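Side-chain contacts in E3 ubiquitin ligase RavN (Legionella pneumophila, PDB 5MIY), which acts as an E3 ubiquitin ligase, an effector that probably promotes transfer of ubiquitin to target proteins during Legionella infection: residues V29-G32 with D33-S37; L48-P52 with T53-E57; P61-A64 with K65-I68; I87-D90 with Q91-L95. All blocks are in the same frame, centred on the assembly; numbering follows the deposited sequence.

Contact 1 of 4, residues V29-G32 with D33-S37; sequences VKIG and DNKFS
V29 pairs with S37 in an antiparallel beta hairpin made by strands 25-32 and 35-41. Their two backbone bonds run V29 N to S37 O and S37 N to V29 O, at 3.0 and 2.8 Å. The V29 side chain lies on the sheet face that also carries S37, and it packs on Y59 of strand 58-61. K30 is on the other face, in a non-hydrogen-bonded pair with F36. Its CG stands anti to the backbone N (chi1 -172°) and the chain beyond is extended. This extended chain crosses the F36 ring obliquely, with CG and CD each 3.6 Å from CE2 of F36. The methylenes pack on the ring, and NZ goes on to a salt bridge with D101. F36 itself is buried, with V92 and K89 of helix 89-96 also against it. I31 and G32 share one partner, K35, so the pairing shifts by one residue: a classic beta bulge. I31 N gives the main bond, 2.9 Å to K35 O, and G32 N adds a weak one to the same oxygen. CG1 of I31 lies 3.6 Å from K35 O, and the two side chains cross at about a right angle. G32 then opens a type II turn through D33 and N34. It closes where K35 N meets G32 O at 3.3 Å, from above the carbonyl plane.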
# COMPACT_ATOMS: atom_id res chain seq x y z
N VAL A 29 1.16 3.17 5.49
CA VAL A 29 1.17 2.46 6.76
C VAL A 29 2.17 3.15 7.69
O VAL A 29 3.09 3.84 7.25
CB VAL A 29 1.49 0.96 6.62
CG1 VAL A 29 0.48 0.27 5.69
CG2 VAL A 29 2.92 0.74 6.15
N LYS A 30 1.96 2.96 8.99
CA LYS A 30 2.82 3.50 10.03
C LYS A 30 3.79 2.41 10.48
O LYS A 30 3.36 1.31 10.84
CB LYS A 30 1.98 3.99 11.22
CG LYS A 30 2.74 4.76 12.31
CD LYS A 30 1.76 5.44 13.26
CE LYS A 30 2.45 6.33 14.28
NZ LYS A 30 1.48 7.17 15.04
N ILE A 31 5.09 2.70 10.44
CA ILE A 31 6.10 1.73 10.85
C ILE A 31 6.87 2.17 12.08
O ILE A 31 7.78 1.45 12.52
CB ILE A 31 7.08 1.42 9.70
CG1 ILE A 31 7.97 2.62 9.41
CG2 ILE A 31 6.32 0.98 8.44
CD1 ILE A 31 9.16 2.28 8.54
N GLY A 32 6.54 3.32 12.66
CA GLY A 32 7.19 3.80 13.86
C GLY A 32 6.61 5.15 14.22
O GLY A 32 5.71 5.66 13.55
N ASP A 33 7.14 5.73 15.29
CA ASP A 33 6.71 7.07 15.66
C ASP A 33 7.24 8.07 14.64
O ASP A 33 8.43 8.07 14.33
CB ASP A 33 7.19 7.43 17.06
CG ASP A 33 6.56 8.72 17.55
OD1 ASP A 33 5.32 8.75 17.72
OD2 ASP A 33 7.30 9.71 17.75
N ASN A 34 6.33 8.89 14.11
CA ASN A 34 6.66 9.87 13.06
C ASN A 34 7.33 9.21 11.85
O ASN A 34 8.10 9.85 11.13
CB ASN A 34 7.52 11.01 13.62
CG ASN A 34 7.51 12.24 12.73
OD1 ASN A 34 6.46 12.67 12.26
ND2 ASN A 34 8.68 12.82 12.50
N LYS A 35 7.04 7.93 11.61
CA LYS A 35 7.65 7.19 10.50
C LYS A 35 6.55 6.45 9.75
O LYS A 35 5.94 5.52 10.28
CB LYS A 35 8.71 6.22 11.00
CG LYS A 35 9.93 6.90 11.62
CD LYS A 35 10.98 5.89 12.06
CE LYS A 35 11.42 5.00 10.91
NZ LYS A 35 12.40 3.97 11.36
N PHE A 36 6.30 6.86 8.51
CA PHE A 36 5.26 6.27 7.67
C PHE A 36 5.87 5.81 6.36
O PHE A 36 6.88 6.34 5.90
CB PHE A 36 4.13 7.27 7.42
CG PHE A 36 3.48 7.78 8.68
CD1 PHE A 36 4.01 8.87 9.36
CD2 PHE A 36 2.36 7.16 9.20
CE1 PHE A 36 3.42 9.33 10.52
CE2 PHE A 36 1.76 7.62 10.36
CZ PHE A 36 2.30 8.71 11.03
N SER A 37 5.24 4.81 5.74
CA SER A 37 5.74 4.24 4.50
C SER A 37 4.63 4.20 3.46
O SER A 37 3.49 3.83 3.76
CB SER A 37 6.31 2.84 4.73
OG SER A 37 6.78 2.28 3.51

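Contact 2 of 4, residues L48-P52 with T53-E57; sequences LPSDP and TTHAE. With SO4 (sulfate ion), chain F.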
# COMPACT_ATOMS: atom_id res chain seq x y z
N LEU A 48 -6.63 -9.16 1.44
CA LEU A 48 -5.47 -9.46 2.28
C LEU A 48 -5.78 -9.15 3.75
O LEU A 48 -6.58 -8.26 4.05
CB LEU A 48 -4.27 -8.64 1.83
CG LEU A 48 -3.63 -8.98 0.48
CD1 LEU A 48 -2.62 -7.89 0.12
CD2 LEU A 48 -2.96 -10.36 0.52
N PRO A 49 -5.15 -9.87 4.68
CA PRO A 49 -5.36 -9.59 6.10
C PRO A 49 -4.46 -8.51 6.67
O PRO A 49 -4.69 -8.06 7.80
CB PRO A 49 -5.04 -10.94 6.76
CG PRO A 49 -3.97 -11.49 5.89
CD PRO A 49 -4.33 -11.08 4.48
N SER A 50 -3.44 -8.10 5.93
CA SER A 50 -2.45 -7.13 6.37
C SER A 50 -1.63 -6.71 5.16
O SER A 50 -1.67 -7.34 4.11
CB SER A 50 -1.54 -7.70 7.45
OG SER A 50 -0.75 -8.75 6.92
N ASP A 51 -0.88 -5.63 5.34
CA ASP A 51 0.02 -5.16 4.29
C ASP A 51 1.11 -6.19 4.05
O ASP A 51 1.71 -6.69 5.00
CB ASP A 51 0.64 -3.83 4.71
CG ASP A 51 1.76 -3.40 3.79
OD1 ASP A 51 1.50 -3.23 2.58
OD2 ASP A 51 2.90 -3.25 4.28
N PRO A 52 1.39 -6.54 2.79
CA PRO A 52 2.37 -7.62 2.52
C PRO A 52 3.76 -7.44 3.14
O PRO A 52 4.29 -8.40 3.72
CB PRO A 52 2.42 -7.65 0.99
CG PRO A 52 1.04 -7.27 0.58
CD PRO A 52 0.61 -6.21 1.58
N THR A 53 4.37 -6.26 3.04
CA THR A 53 5.77 -6.13 3.46
C THR A 53 5.93 -5.79 4.94
O THR A 53 7.00 -6.08 5.51
CB THR A 53 6.50 -5.07 2.63
OG1 THR A 53 5.87 -3.79 2.80
CG2 THR A 53 6.49 -5.45 1.15
N THR A 54 4.94 -5.18 5.59
CA THR A 54 5.07 -4.83 7.00
C THR A 54 4.10 -5.59 7.90
O THR A 54 4.27 -5.55 9.13
CB THR A 54 4.84 -3.32 7.22
OG1 THR A 54 3.46 -3.00 7.01
CG2 THR A 54 5.73 -2.49 6.29
N HIS A 55 3.09 -6.25 7.34
CA HIS A 55 2.01 -6.89 8.07
C HIS A 55 1.23 -5.91 8.93
O HIS A 55 0.56 -6.30 9.89
CB HIS A 55 2.53 -8.07 8.91
CG HIS A 55 2.98 -9.23 8.07
ND1 HIS A 55 3.70 -10.29 8.59
CD2 HIS A 55 2.82 -9.49 6.76
CE1 HIS A 55 3.95 -11.16 7.62
NE2 HIS A 55 3.43 -10.70 6.50
N ALA A 56 1.29 -4.62 8.60
CA ALA A 56 0.44 -3.64 9.26
C ALA A 56 -1.02 -3.93 8.95
O ALA A 56 -1.38 -4.26 7.81
CB ALA A 56 0.81 -2.22 8.82
N GLU A 57 -1.87 -3.83 9.97
CA GLU A 57 -3.30 -4.06 9.78
C GLU A 57 -4.07 -2.78 9.51
O GLU A 57 -5.20 -2.85 9.01
CB GLU A 57 -3.89 -4.78 11.00
CG GLU A 57 -3.38 -6.19 11.15
CD GLU A 57 -4.15 -7.00 12.18
OE1 GLU A 57 -5.40 -6.93 12.18
OE2 GLU A 57 -3.51 -7.69 12.98
S SO4 F . -1.01 -2.14 13.07
O1 SO4 F . -1.19 -3.48 12.52
O2 SO4 F . 0.29 -2.06 13.72
O3 SO4 F . -2.06 -1.88 14.05
O4 SO4 F . -1.08 -1.15 12.00
O HOH W 1 3.52 -3.98 1.06
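The chain folds back on itself here without regular helix or strand, held by D51 N to A56 O at 2.9 Å and H55 N to D51 O at 2.8 Å. The D51 carboxylate bonds across the turn to T54. A chi1 of 170° turns its CG away from the backbone N and carries OD2 across to T54. The T54 hydroxyl donates to D51 OD2 at 2.8 Å, on the anti lone pair. T54 N donates to the same D51 OD2 at 3.1 Å, but from above the carboxylate plane. OG1 of T54 in turn accepts from A56 N at 3.1 Å, an ST turn. The hydroxyl thus links the carboxylate to the next bend of the backbone. The other carboxylate oxygen, D51 OD1, accepts from a water oxygen 2.6 Å away. T53 N donates to that same water. CD2 of the H55 ring lies 3.5 Å from D51 O, which sits at the ring edge, near its plane. S50 OG approaches the same ring obliquely. A bound sodium ion lies about 3 Å from the S50 side chain. At the end of the turn, E57 N donates to an oxygen of a sulfate that probably comes from the crystallisation liquor, and K58 N binds the same ion. D51 ties the loop to strand 25-32 through a bond from OD1 to Y27, and T53 OG1 ties it to strand 35-41 through K39. Both carboxylate oxygens of the buried D51 are therefore engaged by donors, which would be expected to favour its ionised form.

Contact 3 of 4, residues P61-A64 with K65-I68; sequences PIPA and KSLI. With EDO (1,2-ethanediol), chain H.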
# COMPACT_ATOMS: atom_id res chain seq x y z
N PRO A 61 -5.69 5.28 3.08
CA PRO A 61 -5.74 5.27 1.61
C PRO A 61 -5.25 6.58 1.02
O PRO A 61 -5.47 7.66 1.57
CB PRO A 61 -7.23 5.05 1.30
CG PRO A 61 -7.95 5.43 2.55
CD PRO A 61 -7.03 5.11 3.68
N ILE A 62 -4.58 6.46 -0.13
CA ILE A 62 -4.02 7.57 -0.90
C ILE A 62 -4.45 7.35 -2.34
O ILE A 62 -4.30 6.23 -2.86
CB ILE A 62 -2.48 7.61 -0.78
CG1 ILE A 62 -2.03 7.66 0.68
CG2 ILE A 62 -1.89 8.73 -1.64
CD1 ILE A 62 -2.08 9.04 1.30
N PRO A 63 -5.00 8.35 -3.03
CA PRO A 63 -5.32 8.16 -4.46
C PRO A 63 -4.04 7.91 -5.25
O PRO A 63 -3.03 8.57 -5.03
CB PRO A 63 -6.00 9.48 -4.85
CG PRO A 63 -6.44 10.11 -3.54
CD PRO A 63 -5.41 9.68 -2.54
N ALA A 64 -4.09 6.93 -6.16
CA ALA A 64 -2.94 6.68 -7.03
C ALA A 64 -2.49 7.95 -7.74
O ALA A 64 -1.29 8.18 -7.92
CB ALA A 64 -3.28 5.60 -8.06
N LYS A 65 -3.45 8.79 -8.13
CA LYS A 65 -3.11 10.02 -8.85
C LYS A 65 -2.19 10.91 -8.02
O LYS A 65 -1.30 11.57 -8.57
CB LYS A 65 -4.39 10.76 -9.23
CG LYS A 65 -4.16 11.94 -10.17
CD LYS A 65 -5.08 13.10 -9.82
CE LYS A 65 -4.82 14.32 -10.69
NZ LYS A 65 -5.59 14.31 -11.95
N SER A 66 -2.37 10.93 -6.70
CA SER A 66 -1.52 11.76 -5.85
C SER A 66 -0.07 11.29 -5.87
O SER A 66 0.85 12.12 -5.94
CB SER A 66 -2.05 11.77 -4.41
OG SER A 66 -3.39 12.24 -4.37
N LEU A 67 0.15 9.97 -5.83
CA LEU A 67 1.50 9.44 -5.92
C LEU A 67 2.10 9.69 -7.31
O LEU A 67 3.26 10.09 -7.42
CB LEU A 67 1.52 7.95 -5.58
CG LEU A 67 2.89 7.27 -5.58
CD1 LEU A 67 3.80 7.88 -4.53
CD2 LEU A 67 2.72 5.77 -5.31
N ILE A 68 1.31 9.46 -8.37
CA ILE A 68 1.80 9.66 -9.73
C ILE A 68 2.23 11.11 -9.93
O ILE A 68 3.25 11.39 -10.57
CB ILE A 68 0.73 9.25 -10.76
CG1 ILE A 68 0.48 7.74 -10.73
CG2 ILE A 68 1.12 9.70 -12.18
CD1 ILE A 68 -0.82 7.35 -11.40
C1 EDO H . -7.67 5.76 -7.08
O1 EDO H . -6.56 5.15 -6.42
C2 EDO H . -8.94 5.47 -6.29
O2 EDO H . -8.69 5.74 -4.91
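S66 sits over the P63 ring at the N-terminus of helix 64-68, with P63 at the N-cap position. The S66 hydroxyl lies above the ring carbons CB, CG and CD, and its OG is 3.7 Å from CD of P63. A chi1 of -58° places OG beside its own backbone N, over the proline ring. CB of S66 meets P63 O at 3.4 Å and CG2 of I62 at 4.1 Å. Serine thus packs on both residues that lead into the helix. S66 N donates to P63 O at 3.0 Å, though the bond is bent (132°) and the donor stands above the carbonyl plane. One turn on from A64, CG1 of I68 lies 3.4 Å from A64 O. CD1 of I68 also touches that oxygen, so the carbonyl is flanked by aliphatic carbon. L67 leaves A64 and goes to the interior, where it packs on L20, V26, L76 and F77. I62 packs on V26 as well, so the lead-in and the helix meet the same strand, 25-32. A64 N, at the first turn, donates to a hydroxyl of an ethanediol that probably comes from the crystallisation liquor. The first full helical turn is closed by I68 N to A64 O at 2.9 Å, a straight bond of 169°.

Contact 4 of 4, residues I87-D90 with Q91-L95; sequences ISKD and QVIEL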
# COMPACT_ATOMS: atom_id res chain seq x y z
N ILE A 87 8.84 8.22 5.64
CA ILE A 87 8.68 9.67 5.61
C ILE A 87 7.97 10.12 6.88
O ILE A 87 7.17 9.39 7.47
CB ILE A 87 7.92 10.16 4.35
CG1 ILE A 87 6.47 9.70 4.37
CG2 ILE A 87 8.62 9.68 3.09
CD1 ILE A 87 5.67 10.21 3.19
N SER A 88 8.27 11.35 7.30
CA SER A 88 7.73 11.92 8.52
C SER A 88 6.27 12.31 8.34
O SER A 88 5.76 12.44 7.22
CB SER A 88 8.53 13.15 8.92
OG SER A 88 8.16 14.26 8.11
N LYS A 89 5.59 12.53 9.47
CA LYS A 89 4.21 13.00 9.43
C LYS A 89 4.10 14.33 8.70
O LYS A 89 3.14 14.56 7.96
CB LYS A 89 3.66 13.12 10.86
CG LYS A 89 2.33 13.86 10.95
CD LYS A 89 1.74 13.77 12.36
CE LYS A 89 2.71 14.29 13.40
NZ LYS A 89 2.26 13.98 14.79
N ASP A 90 5.07 15.23 8.91
CA ASP A 90 5.07 16.50 8.19
C ASP A 90 5.18 16.27 6.69
O ASP A 90 4.42 16.85 5.91
CB ASP A 90 6.23 17.38 8.69
CG ASP A 90 5.90 18.10 9.98
OD1 ASP A 90 4.71 18.41 10.21
OD2 ASP A 90 6.84 18.35 10.77
N GLN A 91 6.11 15.41 6.28
CA GLN A 91 6.23 15.07 4.87
C GLN A 91 4.95 14.44 4.34
O GLN A 91 4.53 14.72 3.20
CB GLN A 91 7.42 14.13 4.65
CG GLN A 91 8.77 14.83 4.81
CD GLN A 91 9.93 13.85 4.93
OE1 GLN A 91 9.75 12.72 5.38
NE2 GLN A 91 11.12 14.29 4.53
N VAL A 92 4.29 13.59 5.14
CA VAL A 92 3.01 13.03 4.72
C VAL A 92 2.00 14.14 4.47
O VAL A 92 1.27 14.12 3.46
CB VAL A 92 2.48 12.02 5.77
CG1 VAL A 92 1.06 11.63 5.44
CG2 VAL A 92 3.37 10.80 5.85
N ILE A 93 1.94 15.12 5.36
CA ILE A 93 1.00 16.22 5.18
C ILE A 93 1.34 17.02 3.93
O ILE A 93 0.45 17.40 3.15
CB ILE A 93 0.95 17.10 6.44
CG1 ILE A 93 0.54 16.27 7.65
CG2 ILE A 93 -0.00 18.27 6.24
CD1 ILE A 93 0.84 16.94 8.98
N GLU A 94 2.63 17.28 3.70
CA GLU A 94 3.04 18.12 2.58
C GLU A 94 2.79 17.43 1.25
O GLU A 94 2.35 18.06 0.28
CB GLU A 94 4.51 18.51 2.71
CG GLU A 94 4.81 19.44 3.87
CD GLU A 94 6.24 19.33 4.37
OE1 GLU A 94 6.51 19.74 5.52
OE2 GLU A 94 7.10 18.83 3.60
N LEU A 95 3.05 16.12 1.19
CA LEU A 95 2.95 15.40 -0.07
C LEU A 95 1.51 14.97 -0.37
O LEU A 95 1.07 15.05 -1.52
CB LEU A 95 3.88 14.19 -0.05
CG LEU A 95 5.38 14.47 0.08
CD1 LEU A 95 6.14 13.24 0.56
CD2 LEU A 95 5.95 14.99 -1.23
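A capping box starts helix 89-96, with S88 at the N-cap and Q91 as its partner. S88 OG accepts from Q91 N at 3.0 Å, an almost straight bond of 173°. In return, OE1 of Q91 accepts from S88 N at 2.8 Å. The Q91 side chain can make this bond because chi1 near -70° sets CG beside its backbone N and the chain beyond is extended, which brings OE1 back to the backbone N of S88. CG of Q91 rests against S88 OG at 3.4 Å. Q91 OE1 also touches CB of I87, at 3.3 Å. I87 points toward the first turns of the helix. Its CD1 meets CG2 of V92 at 3.6 Å, the two side chains crossing at about a right angle, and touches CD1 of L95 at 4.0 Å. This apolar patch continues to F36 of strand 35-41, which packs on V92. K89 and I93 lie side by side and point the same way, with CG of K89 near CD1 of I93 at 3.9 Å. The K89 amine goes on to a salt bridge with D101, and K89 N is bonded to N34. V92 N to S88 O is the first of the regular backbone bonds. The capping box with the I87-V92 hydrophobic staple around it is typical of an alpha-helix N-terminus.

Overall arrangement
The four contacts follow one another along a single chain, in numerical order. Contacts 1 and 2 touch, with V29 and I31 of the hairpin packing on T54 and A56 of the loop; their centres are about 14 Å apart. Contacts 1 and 4 have the closest centres, at about 10 Å. F36 O meets I87 N there, joining edge strand 35-41 to the lead-in of helix 89-96, and N34 OD1 meets K89 N, joining the hairpin turn to the helix start. Contact 3 follows strand 58-61, which lies beside strand 25-32 in the four-stranded sheet. It touches neither contact 1 nor contact 4. Contacts 2 and 3 are on opposite sides of the chain's centre. The hairpin thus links the loop and helix 89-96.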